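Local coordinates for uncharacterized protein TCIL3000_10_9440 (Trypanosoma congolense, PDB 5KMX) that is of uncharacterised biochemical function but is an insect-stage membrane surface antigen whose bilobed ectodomain, the part described here, is a putative sensor, at residues Ile53-Thr58 and Arg201-Gly206; Val93-Trp98 and Gln151-Ala156. All coordinates share one frame; numbering follows the deposited sequence.

Contact 1 (Ile53-Thr58 and Arg201-Gly206)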
ATOM      1  N   ILE A  53       8.032 -14.705  10.367  1.00 80.92           N
ATOM      2  CA  ILE A  53       6.756 -14.207  10.880  1.00 74.92           C
ATOM      3  C   ILE A  53       5.614 -14.492   9.906  1.00 68.88           C
ATOM      4  O   ILE A  53       5.717 -14.165   8.726  1.00 67.36           O
ATOM      5  CB  ILE A  53       6.819 -12.689  11.141  1.00 74.14           C
ATOM      6  CG1 ILE A  53       7.937 -12.373  12.136  1.00 68.41           C
ATOM      7  CG2 ILE A  53       5.469 -12.172  11.648  1.00 71.19           C
ATOM      8  CD1 ILE A  53       8.148 -10.900  12.372  1.00 74.05           C
ATOM      9  N   PRO A  54       4.512 -15.081  10.400  1.00 69.16           N
ATOM     10  CA  PRO A  54       3.398 -15.417   9.509  1.00 65.76           C
ATOM     11  C   PRO A  54       2.513 -14.220   9.160  1.00 64.75           C
ATOM     12  O   PRO A  54       1.982 -13.574  10.061  1.00 62.12           O
ATOM     13  CB  PRO A  54       2.609 -16.443  10.321  1.00 66.92           C
ATOM     14  CG  PRO A  54       2.834 -16.033  11.735  1.00 65.24           C
ATOM     15  CD  PRO A  54       4.238 -15.486  11.792  1.00 75.13           C
ATOM     16  N   THR A  55       2.360 -13.942   7.869  1.00 68.89           N
ATOM     17  CA  THR A  55       1.421 -12.930   7.393  1.00 61.36           C
ATOM     18  C   THR A  55       0.427 -13.591   6.446  1.00 60.55           C
ATOM     19  O   THR A  55       0.823 -14.285   5.509  1.00 63.03           O
ATOM     20  CB  THR A  55       2.137 -11.759   6.679  1.00 65.51           C
ATOM     21  OG1 THR A  55       1.169 -10.944   6.004  1.00 59.28           O
ATOM     22  CG2 THR A  55       3.159 -12.267   5.669  1.00 59.92           C
ATOM     23  N   VAL A  56      -0.862 -13.383   6.700  1.00 61.24           N
ATOM     24  CA  VAL A  56      -1.910 -14.062   5.944  1.00 58.53           C
ATOM     25  C   VAL A  56      -2.962 -13.088   5.421  1.00 57.78           C
ATOM     26  O   VAL A  56      -3.443 -12.217   6.146  1.00 60.23           O
ATOM     27  CB  VAL A  56      -2.603 -15.139   6.802  1.00 64.01           C
ATOM     28  CG1 VAL A  56      -3.622 -15.912   5.973  1.00 65.65           C
ATOM     29  CG2 VAL A  56      -1.569 -16.090   7.386  1.00 67.61           C
ATOM     30  N   TYR A  57      -3.318 -13.263   4.152  1.00 58.52           N
ATOM     31  CA  TYR A  57      -4.323 -12.437   3.501  1.00 50.55           C
ATOM     32  C   TYR A  57      -4.992 -13.225   2.381  1.00 52.87           C
ATOM     33  O   TYR A  57      -4.448 -14.223   1.908  1.00 57.01           O
ATOM     34  CB  TYR A  57      -3.688 -11.162   2.944  1.00 54.66           C
ATOM     35  CG  TYR A  57      -2.613 -11.419   1.911  1.00 57.02           C
ATOM     36  CD1 TYR A  57      -2.938 -11.608   0.574  1.00 54.53           C
ATOM     37  CD2 TYR A  57      -1.271 -11.473   2.271  1.00 56.33           C
ATOM     38  CE1 TYR A  57      -1.961 -11.846  -0.373  1.00 59.15           C
ATOM     39  CE2 TYR A  57      -0.286 -11.708   1.330  1.00 53.53           C
ATOM     40  CZ  TYR A  57      -0.638 -11.893   0.010  1.00 59.80           C
ATOM     41  OH  TYR A  57       0.337 -12.127  -0.932  1.00 64.11           O
ATOM     42  N   THR A  58      -6.173 -12.777   1.967  1.00 47.65           N
ATOM     43  CA  THR A  58      -6.858 -13.353   0.817  1.00 51.11           C
ATOM     44  C   THR A  58      -6.748 -12.367  -0.343  1.00 49.27           C
ATOM     45  O   THR A  58      -6.766 -11.153  -0.130  1.00 51.66           O
ATOM     46  CB  THR A  58      -8.337 -13.668   1.129  1.00 53.07           C
ATOM     47  OG1 THR A  58      -8.921 -14.390   0.038  1.00 48.29           O
ATOM     48  CG2 THR A  58      -9.125 -12.392   1.378  1.00 51.76           C
ATOM     49  N   ARG A 201      -5.906  -7.312  -2.274  1.00 54.35           N
ATOM     50  CA  ARG A 201      -5.577  -8.081  -1.078  1.00 55.82           C
ATOM     51  C   ARG A 201      -6.376  -7.592   0.127  1.00 49.25           C
ATOM     52  O   ARG A 201      -6.527  -6.387   0.331  1.00 53.87           O
ATOM     53  CB  ARG A 201      -4.077  -7.994  -0.789  1.00 52.61           C
ATOM     54  CG  ARG A 201      -3.219  -8.750  -1.793  1.00 60.98           C
ATOM     55  CD  ARG A 201      -1.887  -8.074  -2.059  1.00 60.52           C
ATOM     56  NE  ARG A 201      -0.929  -8.251  -0.970  1.00 62.17           N
ATOM     57  CZ  ARG A 201       0.379  -8.442  -1.140  1.00 63.61           C
ATOM     58  NH1 ARG A 201       1.168  -8.590  -0.086  1.00 66.37           N
ATOM     59  NH2 ARG A 201       0.907  -8.492  -2.358  1.00 64.54           N
ATOM     60  N   LEU A 202      -6.888  -8.535   0.915  1.00 44.92           N
ATOM     61  CA  LEU A 202      -7.640  -8.219   2.126  1.00 46.55           C
ATOM     62  C   LEU A 202      -6.927  -8.771   3.356  1.00 48.47           C
ATOM     63  O   LEU A 202      -6.683  -9.973   3.453  1.00 49.60           O
ATOM     64  CB  LEU A 202      -9.060  -8.784   2.039  1.00 49.28           C
ATOM     65  CG  LEU A 202      -9.944  -8.615   3.279  1.00 50.13           C
ATOM     66  CD1 LEU A 202     -10.186  -7.143   3.572  1.00 50.38           C
ATOM     67  CD2 LEU A 202     -11.264  -9.356   3.105  1.00 43.99           C
ATOM     68  N   TYR A 203      -6.607  -7.880   4.292  1.00 55.96           N
ATOM     69  CA  TYR A 203      -5.892  -8.244   5.513  1.00 49.55           C
ATOM     70  C   TYR A 203      -6.786  -8.158   6.744  1.00 46.83           C
ATOM     71  O   TYR A 203      -7.828  -7.504   6.725  1.00 55.12           O
ATOM     72  CB  TYR A 203      -4.681  -7.328   5.715  1.00 52.70           C
ATOM     73  CG  TYR A 203      -3.489  -7.642   4.841  1.00 55.18           C
ATOM     74  CD1 TYR A 203      -3.437  -7.216   3.520  1.00 54.22           C
ATOM     75  CD2 TYR A 203      -2.405  -8.351   5.344  1.00 55.30           C
ATOM     76  CE1 TYR A 203      -2.340  -7.498   2.721  1.00 56.29           C
ATOM     77  CE2 TYR A 203      -1.308  -8.635   4.554  1.00 55.54           C
ATOM     78  CZ  TYR A 203      -1.280  -8.206   3.245  1.00 50.28           C
ATOM     79  OH  TYR A 203      -0.189  -8.488   2.457  1.00 58.81           O
ATOM     80  N   SER A 204      -6.369  -8.829   7.811  1.00 56.05           N
ATOM     81  CA  SER A 204      -6.943  -8.610   9.132  1.00 53.68           C
ATOM     82  C   SER A 204      -6.152  -7.494   9.805  1.00 54.73           C
ATOM     83  O   SER A 204      -4.982  -7.287   9.487  1.00 57.78           O
ATOM     84  CB  SER A 204      -6.901  -9.889   9.969  1.00 51.70           C
ATOM     85  OG  SER A 204      -5.573 -10.204  10.346  1.00 58.67           O
ATOM     86  N   GLU A 205      -6.785  -6.772  10.723  1.00 58.31           N
ATOM     87  CA  GLU A 205      -6.122  -5.663  11.405  1.00 59.88           C
ATOM     88  C   GLU A 205      -4.895  -6.119  12.187  1.00 53.67           C
ATOM     89  O   GLU A 205      -3.900  -5.402  12.266  1.00 52.28           O
ATOM     90  CB  GLU A 205      -7.091  -4.959  12.357  1.00 59.13           C
ATOM     91  CG  GLU A 205      -8.002  -3.949  11.684  1.00 68.30           C
ATOM     92  CD  GLU A 205      -8.828  -3.158  12.680  1.00 71.22           C
ATOM     93  OE1 GLU A 205      -8.604  -3.314  13.899  1.00 79.79           O
ATOM     94  OE2 GLU A 205      -9.700  -2.377  12.244  1.00 71.64           O
ATOM     95  N   GLY A 206      -4.973  -7.313  12.762  1.00 56.14           N
ATOM     96  CA  GLY A 206      -3.918  -7.812  13.624  1.00 48.51           C
ATOM     97  C   GLY A 206      -2.748  -8.425  12.877  1.00 61.02           C
ATOM     98  O   GLY A 206      -1.851  -9.003  13.493  1.00 59.82           O
TER
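One side of the Tyr57 ring faces both Arg201 and Tyr203, and the tight part of the contact forms there. Tyr57 CB lies over the centre of the Tyr203 ring, 3.7 Å from the centroid, in a CH-pi contact. With CG between the backbone N and the carbonyl carbon (chi1 61°), the Tyr57 ring is turned to meet the Arg201 guanidinium and Tyr203 OH. The two tyrosines run side by side with their rings oblique, and Tyr57 CD2 comes within 3.4 Å of Tyr203 CZ. The kinked chain of Arg201 folds back over Tyr57 and lays its guanidinium almost flat on the ring, the planes 11° apart and the centres 4.3 Å apart, as an off-centre cation-pi stack. Its NH1 also donates in the guanidinium plane to Tyr203 OH, at 2.9 Å and nearly straight. Beside this cluster the strands pair antiparallel: Leu202 N reaches Thr58 O at 2.8 Å, and the return bond is longer. Thr58 CG2 packs alongside Leu202 CB. Toward Ile53 the strands diverge and the contact thins: Thr55 OG1 reaches the edge of the Tyr203 ring, its hydroxyl held by Asp207. The charge of Arg201 is probably stabilised by the pi face of Tyr57 and by the Tyr203 oxygen, and the NH1 bond helps fix the guanidinium's rotation.

Contact 2 (Val93-Trp98 and Gln151-Ala156). With SO4 (sulfate ion), chain G.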
ATOM      1  N   VAL A  93      -2.771   8.641  -9.200  1.00 54.50           N
ATOM      2  CA  VAL A  93      -2.519   9.631  -8.161  1.00 53.87           C
ATOM      3  C   VAL A  93      -1.160  10.284  -8.405  1.00 56.91           C
ATOM      4  O   VAL A  93      -0.415   9.866  -9.293  1.00 49.94           O
ATOM      5  CB  VAL A  93      -2.552   9.010  -6.747  1.00 51.28           C
ATOM      6  CG1 VAL A  93      -3.905   8.367  -6.481  1.00 49.69           C
ATOM      7  CG2 VAL A  93      -1.429   7.996  -6.573  1.00 50.90           C
ATOM      8  N   LYS A  94      -0.845  11.302  -7.610  1.00 57.89           N
ATOM      9  CA  LYS A  94       0.405  12.038  -7.759  1.00 60.83           C
ATOM     10  C   LYS A  94       1.432  11.616  -6.711  1.00 57.96           C
ATOM     11  O   LYS A  94       1.083  11.325  -5.566  1.00 55.37           O
ATOM     12  CB  LYS A  94       0.147  13.543  -7.662  1.00 61.98           C
ATOM     13  CG  LYS A  94      -0.565  14.129  -8.875  1.00 57.72           C
ATOM     14  CD  LYS A  94       0.409  14.410 -10.010  1.00 62.42           C
ATOM     15  CE  LYS A  94      -0.300  14.974 -11.229  1.00 65.75           C
ATOM     16  NZ  LYS A  94       0.663  15.421 -12.276  1.00 71.00           N
ATOM     17  N   ARG A  95       2.696  11.588  -7.123  1.00 53.78           N
ATOM     18  CA  ARG A  95       3.807  11.238  -6.242  1.00 51.37           C
ATOM     19  C   ARG A  95       4.777  12.414  -6.168  1.00 49.61           C
ATOM     20  O   ARG A  95       5.398  12.773  -7.168  1.00 54.70           O
ATOM     21  CB  ARG A  95       4.516   9.980  -6.754  1.00 49.80           C
ATOM     22  CG  ARG A  95       5.716   9.525  -5.932  1.00 55.77           C
ATOM     23  CD  ARG A  95       6.775   8.898  -6.831  1.00 50.93           C
ATOM     24  NE  ARG A  95       7.829   8.223  -6.078  1.00 56.57           N
ATOM     25  CZ  ARG A  95       8.992   7.838  -6.596  1.00 57.73           C
ATOM     26  NH1 ARG A  95       9.268   8.068  -7.874  1.00 63.92           N
ATOM     27  NH2 ARG A  95       9.887   7.227  -5.834  1.00 56.03           N
ATOM     28  N   GLU A  96       4.899  13.010  -4.984  1.00 47.63           N
ATOM     29  CA  GLU A  96       5.753  14.180  -4.800  1.00 47.71           C
ATOM     30  C   GLU A  96       7.044  13.816  -4.070  1.00 52.64           C
ATOM     31  O   GLU A  96       7.015  13.351  -2.929  1.00 50.27           O
ATOM     32  CB  GLU A  96       5.006  15.275  -4.036  1.00 43.50           C
ATOM     33  CG  GLU A  96       5.714  16.622  -4.058  1.00 57.17           C
ATOM     34  CD  GLU A  96       4.931  17.709  -3.353  1.00 60.38           C
ATOM     35  OE1 GLU A  96       3.733  17.495  -3.068  1.00 72.72           O
ATOM     36  OE2 GLU A  96       5.513  18.779  -3.081  1.00 52.57           O
ATOM     37  N   LYS A  97       8.172  14.041  -4.739  1.00 53.50           N
ATOM     38  CA  LYS A  97       9.488  13.734  -4.185  1.00 56.86           C
ATOM     39  C   LYS A  97      10.386  14.968  -4.198  1.00 54.87           C
ATOM     40  O   LYS A  97      10.536  15.629  -5.226  1.00 50.45           O
ATOM     41  CB  LYS A  97      10.146  12.595  -4.969  1.00 55.77           C
ATOM     42  CG  LYS A  97       9.454  11.246  -4.812  1.00 60.90           C
ATOM     43  CD  LYS A  97       9.715  10.622  -3.446  1.00 61.73           C
ATOM     44  CE  LYS A  97      11.127  10.057  -3.342  1.00 66.30           C
ATOM     45  NZ  LYS A  97      11.393   9.464  -2.004  1.00 76.11           N
ATOM     46  N   TRP A  98      10.983  15.266  -3.047  1.00 54.41           N
ATOM     47  CA  TRP A  98      11.812  16.455  -2.886  1.00 50.51           C
ATOM     48  C   TRP A  98      13.290  16.167  -3.112  1.00 57.55           C
ATOM     49  O   TRP A  98      13.824  15.178  -2.606  1.00 58.44           O
ATOM     50  CB  TRP A  98      11.624  17.040  -1.486  1.00 55.76           C
ATOM     51  CG  TRP A  98      10.317  17.734  -1.293  1.00 53.14           C
ATOM     52  CD1 TRP A  98       9.127  17.163  -0.951  1.00 55.10           C
ATOM     53  CD2 TRP A  98      10.068  19.136  -1.426  1.00 54.13           C
ATOM     54  NE1 TRP A  98       8.150  18.124  -0.864  1.00 54.37           N
ATOM     55  CE2 TRP A  98       8.701  19.345  -1.151  1.00 58.45           C
ATOM     56  CE3 TRP A  98      10.865  20.236  -1.752  1.00 57.71           C
ATOM     57  CZ2 TRP A  98       8.116  20.609  -1.193  1.00 56.61           C
ATOM     58  CZ3 TRP A  98      10.285  21.488  -1.792  1.00 54.44           C
ATOM     59  CH2 TRP A  98       8.923  21.665  -1.514  1.00 53.81           C
ATOM     60  N   GLN A 151       4.976  13.373  -9.906  1.00 57.73           N
ATOM     61  CA  GLN A 151       4.996  12.238 -10.816  1.00 57.82           C
ATOM     62  C   GLN A 151       3.647  11.527 -10.850  1.00 54.29           C
ATOM     63  O   GLN A 151       3.008  11.340  -9.814  1.00 53.02           O
ATOM     64  CB  GLN A 151       6.096  11.263 -10.393  1.00 57.61           C
ATOM     65  CG  GLN A 151       6.514  10.260 -11.450  1.00 59.16           C
ATOM     66  CD  GLN A 151       7.596   9.323 -10.946  1.00 62.55           C
ATOM     67  OE1 GLN A 151       8.194   9.559  -9.896  1.00 63.53           O
ATOM     68  NE2 GLN A 151       7.849   8.254 -11.690  1.00 64.12           N
ATOM     69  N   ASN A 152       3.219  11.137 -12.046  1.00 62.22           N
ATOM     70  CA  ASN A 152       2.017  10.328 -12.201  1.00 53.77           C
ATOM     71  C   ASN A 152       2.329   8.856 -11.965  1.00 57.60           C
ATOM     72  O   ASN A 152       3.204   8.287 -12.620  1.00 58.16           O
ATOM     73  CB  ASN A 152       1.411  10.516 -13.593  1.00 54.96           C
ATOM     74  CG  ASN A 152       0.643  11.817 -13.724  1.00 58.64           C
ATOM     75  OD1 ASN A 152      -0.217  12.130 -12.900  1.00 58.35           O
ATOM     76  ND2 ASN A 152       0.951  12.582 -14.764  1.00 62.03           N
ATOM     77  N   VAL A 153       1.618   8.252 -11.018  1.00 55.84           N
ATOM     78  CA  VAL A 153       1.774   6.834 -10.717  1.00 53.78           C
ATOM     79  C   VAL A 153       0.408   6.154 -10.744  1.00 54.30           C
ATOM     80  O   VAL A 153      -0.616   6.798 -10.505  1.00 49.66           O
ATOM     81  CB  VAL A 153       2.449   6.615  -9.350  1.00 47.40           C
ATOM     82  CG1 VAL A 153       3.897   7.075  -9.398  1.00 49.29           C
ATOM     83  CG2 VAL A 153       1.687   7.341  -8.246  1.00 48.88           C
ATOM     84  N   TYR A 154       0.400   4.854 -11.031  1.00 56.35           N
ATOM     85  CA  TYR A 154      -0.837   4.149 -11.350  1.00 50.38           C
ATOM     86  C   TYR A 154      -1.017   2.868 -10.543  1.00 52.85           C
ATOM     87  O   TYR A 154      -0.057   2.141 -10.285  1.00 54.52           O
ATOM     88  CB  TYR A 154      -0.872   3.836 -12.843  1.00 55.42           C
ATOM     89  CG  TYR A 154      -0.487   5.018 -13.700  1.00 58.64           C
ATOM     90  CD1 TYR A 154       0.842   5.260 -14.027  1.00 54.72           C
ATOM     91  CD2 TYR A 154      -1.448   5.900 -14.174  1.00 55.58           C
ATOM     92  CE1 TYR A 154       1.201   6.341 -14.805  1.00 54.29           C
ATOM     93  CE2 TYR A 154      -1.097   6.984 -14.956  1.00 56.43           C
ATOM     94  CZ  TYR A 154       0.229   7.200 -15.267  1.00 57.39           C
ATOM     95  OH  TYR A 154       0.587   8.278 -16.045  1.00 56.46           O
ATOM     96  N   LEU A 155      -2.265   2.597 -10.169  1.00 46.51           N
ATOM     97  CA  LEU A 155      -2.594   1.518  -9.241  1.00 52.21           C
ATOM     98  C   LEU A 155      -2.208   0.139  -9.770  1.00 45.67           C
ATOM     99  O   LEU A 155      -2.578  -0.239 -10.881  1.00 46.53           O
ATOM    100  CB  LEU A 155      -4.092   1.547  -8.924  1.00 47.21           C
ATOM    101  CG  LEU A 155      -4.585   0.623  -7.808  1.00 40.47           C
ATOM    102  CD1 LEU A 155      -4.031   1.053  -6.456  1.00 47.51           C
ATOM    103  CD2 LEU A 155      -6.107   0.592  -7.785  1.00 47.26           C
ATOM    104  N   ALA A 156      -1.462  -0.603  -8.954  1.00 49.85           N
ATOM    105  CA  ALA A 156      -1.024  -1.951  -9.300  1.00 49.85           C
ATOM    106  C   ALA A 156      -1.506  -2.957  -8.261  1.00 52.32           C
ATOM    107  O   ALA A 156      -2.010  -4.026  -8.608  1.00 50.25           O
ATOM    108  CB  ALA A 156       0.492  -2.001  -9.416  1.00 57.91           C
TER
HETATM  109  S   SO4 G 302      10.038   6.077  -2.056  1.00 72.06           S
HETATM  110  O1  SO4 G 302      10.037   4.839  -1.282  1.00 70.79           O
HETATM  111  O2  SO4 G 302      11.414   6.493  -2.312  1.00 71.24           O
HETATM  112  O3  SO4 G 302       9.345   7.120  -1.303  1.00 68.01           O
HETATM  113  O4  SO4 G 302       9.353   5.856  -3.327  1.00 69.75           O
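Val93-Arg95 and Gln151-Val153 run antiparallel through two hydrogen-bonded pairs, Val93 with Val153 and Arg95 with Gln151, on either side of the non-hydrogen-bonded pair Lys94 with Asn152. The bonds of the Arg95 pair are short, with Arg95 N to Gln151 O at 2.7 Å. On the face bearing Val93, Arg95, Gln151 and Val153, the side chains of Arg95 and Gln151 run side by side, Gln151 extended and Arg95 kinked, each with CG anti to the backbone N. Arg95 NH1 gives a hydrogen bond of 2.7 Å to Gln151 OE1; the oxygen lies near the guanidinium plane, although amide and guanidinium are turned 53° apart. The other terminal nitrogen, NH2, holds O4 of a sulfate ion at 2.9 Å. Lys97 curls round to that ion too, its NZ 3.0 Å from sulfate O2, while its CG rests over a face of the Arg95 guanidinium. The sulfate, probably from the crystallisation liquor, need not reflect a natural ligand. Val93 CG2 meets Val153 CG2 at 3.6 Å, and both valines pack on Tyr190. On the other face Lys94 CE lies 3.3 Å from Asn152 OD1. The long strands 85-100 and 145-165 thus form an antiparallel ribbon running out from the main sheet, consistent with a link between the two lobes of the ectodomain.

In the fold
Both contacts are antiparallel strand pairings in one branched sheet, and strands 197-204 and 145-165, one from each contact, are neighbours in it. Their centres nonetheless lie 25 Å apart on opposite sides of the chain's centre, with about 8 Å between nearest atoms. Contact 1 closes a loop of the chain within which contact 2 is nested. It is buried, between strand 36-45 and strand 145-165, with helix 208-216 packing on Tyr203, and its chemistry is aromatic, with one arginine stacked on it. Contact 2 is only partly buried; its longer ladder of backbone bonds carries polar, basic side chains and an anion, with apolar packing chiefly at the valines, beside strand 189-191.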